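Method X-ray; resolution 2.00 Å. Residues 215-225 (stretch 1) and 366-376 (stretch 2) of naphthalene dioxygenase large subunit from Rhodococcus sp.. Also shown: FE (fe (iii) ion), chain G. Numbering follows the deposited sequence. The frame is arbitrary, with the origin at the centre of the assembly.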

# COMPACT_ATOMS: atom_id res chain seq x y z
N TYR A 215 -25.58 11.64 -22.38
CA TYR A 215 -25.37 13.06 -21.99
C TYR A 215 -23.91 13.46 -21.82
O TYR A 215 -23.52 14.53 -22.29
CB TYR A 215 -26.13 13.35 -20.68
CG TYR A 215 -26.19 14.80 -20.20
CD1 TYR A 215 -26.26 15.89 -21.10
CD2 TYR A 215 -26.17 15.07 -18.84
CE1 TYR A 215 -26.33 17.21 -20.62
CE2 TYR A 215 -26.23 16.37 -18.36
CZ TYR A 215 -26.32 17.43 -19.23
OH TYR A 215 -26.38 18.70 -18.69
N HIS A 216 -23.11 12.58 -21.19
CA HIS A 216 -21.67 12.83 -20.89
C HIS A 216 -20.77 12.97 -22.11
O HIS A 216 -19.71 13.57 -22.04
CB HIS A 216 -21.09 11.79 -19.90
CG HIS A 216 -20.66 10.49 -20.54
ND1 HIS A 216 -21.56 9.57 -21.04
CD2 HIS A 216 -19.43 9.98 -20.78
CE1 HIS A 216 -20.89 8.54 -21.54
NE2 HIS A 216 -19.60 8.76 -21.39
N THR A 217 -21.19 12.42 -23.23
CA THR A 217 -20.41 12.49 -24.46
C THR A 217 -19.93 13.91 -24.76
O THR A 217 -18.74 14.09 -24.95
CB THR A 217 -21.23 11.97 -25.64
OG1 THR A 217 -21.54 10.60 -25.44
CG2 THR A 217 -20.38 11.97 -26.93
N MET A 218 -20.83 14.91 -24.71
CA MET A 218 -20.46 16.28 -25.15
C MET A 218 -19.29 16.91 -24.35
O MET A 218 -18.45 17.60 -24.93
CB MET A 218 -21.67 17.23 -25.17
CG MET A 218 -22.91 16.73 -25.95
SD MET A 218 -24.29 18.00 -25.77
CE MET A 218 -25.04 17.43 -24.22
N MET A 219 -19.26 16.69 -23.03
CA MET A 219 -18.16 17.21 -22.22
C MET A 219 -17.02 16.21 -21.96
O MET A 219 -15.85 16.51 -22.25
CB MET A 219 -18.66 17.79 -20.91
CG MET A 219 -17.55 18.52 -20.12
SD MET A 219 -17.21 20.17 -20.84
CE MET A 219 -16.11 19.83 -22.02
N THR A 220 -17.35 15.02 -21.45
CA THR A 220 -16.29 14.03 -21.17
C THR A 220 -15.47 13.71 -22.42
O THR A 220 -14.24 13.54 -22.37
CB THR A 220 -16.89 12.70 -20.62
OG1 THR A 220 -17.52 12.95 -19.35
CG2 THR A 220 -15.75 11.71 -20.26
N HIS A 221 -16.17 13.60 -23.54
CA HIS A 221 -15.55 13.22 -24.79
C HIS A 221 -15.43 14.35 -25.81
O HIS A 221 -15.34 14.10 -27.03
CB HIS A 221 -16.28 12.00 -25.36
CG HIS A 221 -16.30 10.84 -24.41
ND1 HIS A 221 -15.15 10.38 -23.81
CD2 HIS A 221 -17.32 10.11 -23.91
CE1 HIS A 221 -15.46 9.39 -22.98
NE2 HIS A 221 -16.77 9.21 -23.02
N ARG A 222 -15.39 15.58 -25.29
CA ARG A 222 -15.20 16.77 -26.08
C ARG A 222 -13.95 16.70 -26.96
O ARG A 222 -13.99 17.13 -28.11
CB ARG A 222 -15.12 18.00 -25.18
CG ARG A 222 -15.03 19.34 -25.92
CD ARG A 222 -16.12 19.58 -26.96
NE ARG A 222 -15.77 20.71 -27.84
CZ ARG A 222 -16.52 21.18 -28.82
NH1 ARG A 222 -17.69 20.63 -29.11
NH2 ARG A 222 -16.09 22.23 -29.52
N SER A 223 -12.84 16.17 -26.43
CA SER A 223 -11.63 15.97 -27.23
C SER A 223 -11.91 15.13 -28.48
O SER A 223 -11.36 15.40 -29.55
CB SER A 223 -10.54 15.30 -26.41
OG SER A 223 -10.92 13.98 -26.05
N MET A 224 -12.73 14.09 -28.32
CA MET A 224 -13.05 13.19 -29.42
C MET A 224 -14.05 13.80 -30.40
O MET A 224 -13.99 13.52 -31.60
CB MET A 224 -13.54 11.82 -28.89
CG MET A 224 -12.54 11.08 -27.98
SD MET A 224 -10.91 10.86 -28.74
CE MET A 224 -11.11 9.31 -29.59
N VAL A 225 -14.96 14.63 -29.90
CA VAL A 225 -15.80 15.47 -30.75
C VAL A 225 -14.89 16.37 -31.63
O VAL A 225 -15.12 16.48 -32.81
CB VAL A 225 -16.81 16.35 -29.93
CG1 VAL A 225 -17.49 17.42 -30.80
CG2 VAL A 225 -17.86 15.48 -29.29
N GLY A 366 -7.93 3.45 -24.54
CA GLY A 366 -8.86 4.12 -25.43
C GLY A 366 -9.01 5.61 -25.14
O GLY A 366 -9.05 6.00 -23.99
N GLY A 367 -9.10 6.42 -26.19
CA GLY A 367 -9.25 7.87 -26.07
C GLY A 367 -10.55 8.33 -25.43
O GLY A 367 -10.61 9.46 -24.86
N PHE A 368 -11.60 7.50 -25.49
CA PHE A 368 -12.83 7.78 -24.74
C PHE A 368 -12.65 7.29 -23.28
O PHE A 368 -12.75 8.07 -22.34
CB PHE A 368 -14.06 7.05 -25.32
CG PHE A 368 -14.60 7.66 -26.59
CD1 PHE A 368 -13.90 7.53 -27.79
CD2 PHE A 368 -15.82 8.34 -26.58
CE1 PHE A 368 -14.40 8.12 -28.96
CE2 PHE A 368 -16.32 8.91 -27.74
CZ PHE A 368 -15.61 8.79 -28.93
N GLU A 369 -12.40 5.98 -23.12
CA GLU A 369 -12.49 5.35 -21.81
C GLU A 369 -11.47 5.91 -20.81
O GLU A 369 -11.75 5.95 -19.62
CB GLU A 369 -12.41 3.82 -21.89
CG GLU A 369 -12.78 3.12 -20.59
CD GLU A 369 -13.74 1.95 -20.82
OE1 GLU A 369 -13.33 0.96 -21.49
OE2 GLU A 369 -14.91 2.02 -20.32
N GLN A 370 -10.31 6.36 -21.27
CA GLN A 370 -9.35 6.90 -20.32
C GLN A 370 -9.90 8.11 -19.57
O GLN A 370 -9.60 8.28 -18.39
CB GLN A 370 -7.98 7.16 -20.98
CG GLN A 370 -7.95 8.29 -21.99
CD GLN A 370 -6.59 8.38 -22.65
OE1 GLN A 370 -5.83 9.32 -22.37
NE2 GLN A 370 -6.26 7.39 -23.50
N ASP A 371 -10.72 8.94 -20.23
CA ASP A 371 -11.37 10.06 -19.53
C ASP A 371 -12.53 9.66 -18.66
O ASP A 371 -12.77 10.27 -17.60
CB ASP A 371 -11.88 11.13 -20.51
CG ASP A 371 -10.77 11.88 -21.21
OD1 ASP A 371 -9.55 11.78 -20.86
OD2 ASP A 371 -11.04 12.61 -22.16
N ASP A 372 -13.30 8.66 -19.12
CA ASP A 372 -14.33 8.05 -18.27
C ASP A 372 -13.71 7.61 -16.94
O ASP A 372 -14.26 7.92 -15.87
CB ASP A 372 -15.02 6.85 -18.96
CG ASP A 372 -15.92 7.27 -20.10
OD1 ASP A 372 -16.77 8.17 -19.88
OD2 ASP A 372 -15.84 6.79 -21.26
N ALA A 373 -12.57 6.93 -17.01
CA ALA A 373 -11.91 6.48 -15.80
C ALA A 373 -11.53 7.63 -14.87
O ALA A 373 -11.67 7.53 -13.65
CB ALA A 373 -10.63 5.63 -16.12
N GLU A 374 -10.96 8.69 -15.44
CA GLU A 374 -10.58 9.85 -14.65
C GLU A 374 -11.80 10.44 -13.93
O GLU A 374 -11.73 10.75 -12.73
CB GLU A 374 -9.85 10.89 -15.50
CG GLU A 374 -9.55 12.20 -14.77
CD GLU A 374 -8.37 12.14 -13.79
OE1 GLU A 374 -7.64 11.11 -13.67
OE2 GLU A 374 -8.15 13.17 -13.12
N ASN A 375 -12.91 10.57 -14.64
CA ASN A 375 -14.11 11.09 -13.98
C ASN A 375 -14.60 10.24 -12.79
O ASN A 375 -14.97 10.78 -11.75
CB ASN A 375 -15.25 11.26 -14.98
CG ASN A 375 -15.02 12.42 -15.99
OD1 ASN A 375 -14.11 13.24 -15.85
ND2 ASN A 375 -15.83 12.45 -17.02
N TRP A 376 -14.62 8.91 -12.95
CA TRP A 376 -15.14 8.04 -11.89
C TRP A 376 -14.23 8.06 -10.69
O TRP A 376 -14.73 8.03 -9.60
CB TRP A 376 -15.40 6.59 -12.38
CG TRP A 376 -16.30 6.56 -13.63
CD1 TRP A 376 -17.30 7.45 -13.92
CD2 TRP A 376 -16.28 5.61 -14.70
NE1 TRP A 376 -17.86 7.14 -15.14
CE2 TRP A 376 -17.27 6.01 -15.63
CE3 TRP A 376 -15.53 4.45 -14.98
CZ2 TRP A 376 -17.55 5.29 -16.80
CZ3 TRP A 376 -15.77 3.76 -16.18
CH2 TRP A 376 -16.78 4.17 -17.05
FE FE G . -17.86 7.73 -21.93
O HOH W 1 -12.60 11.40 -24.02
O HOH W 2 -18.84 6.90 -23.74
O HOH W 3 -18.66 5.78 -21.05

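What does the start of stretch 2 offer its partner? Gly366 stays out of contact, but Gly367 passes close to Met224, its O lying 4.0 Å from Met224 CG. Glycine suits this place: a CB on Gly367 would sit about 3.0 Å from Met224 CE, too tight to fit. Gly367 O lies 2.9 Å from the water 1 oxygen.

How does Phe368 meet both Met224 and His221? Met224 CG sits over one face of the phenyl ring, 3.9 Å from its centroid, and the chain then runs out past the rim, where Met224 CE is 3.6 Å from Phe368 CE1. An unbranched, flexible methionine can make both contacts. The imidazole of His221 meets the phenyl obliquely, planes at 49°, and His221 CG comes within 3.3 Å of Phe368 CD2. All three residues are buried.

Why does buried Asp371 face stretch 1 without bonding to it directly? Its OD2 lies 3.3 Å from Thr220 O, but both are acceptors. Water 1 supplies the link instead: its oxygen accepts from His221 ND1 at 2.8 Å and lies 2.7 Å from Asp371 OD2, one of several acceptors competing for its protons. With its proton on ND1, His221 keeps the NE2 lone pair for the iron.

What does Asp372 add? The iron joins the stretches here: FE is bound by Asp372 OD1 at 2.4 Å and OD2 at 2.3 Å, by His216 NE2 and His221 NE2 at 2.1 Å each, and by waters 2 and 3. A carboxylate can give the ion both oxygens, and each imidazole gives a ring nitrogen.

What closes the contact one turn further on? Asn375 points toward stretch 1, bringing ND2 to 2.9 Å from Thr220 OG1, while Thr220 CG2 packs 3.9 Å from Asp371 CB. Threonine thus presents a polar and an apolar branch to the same helix.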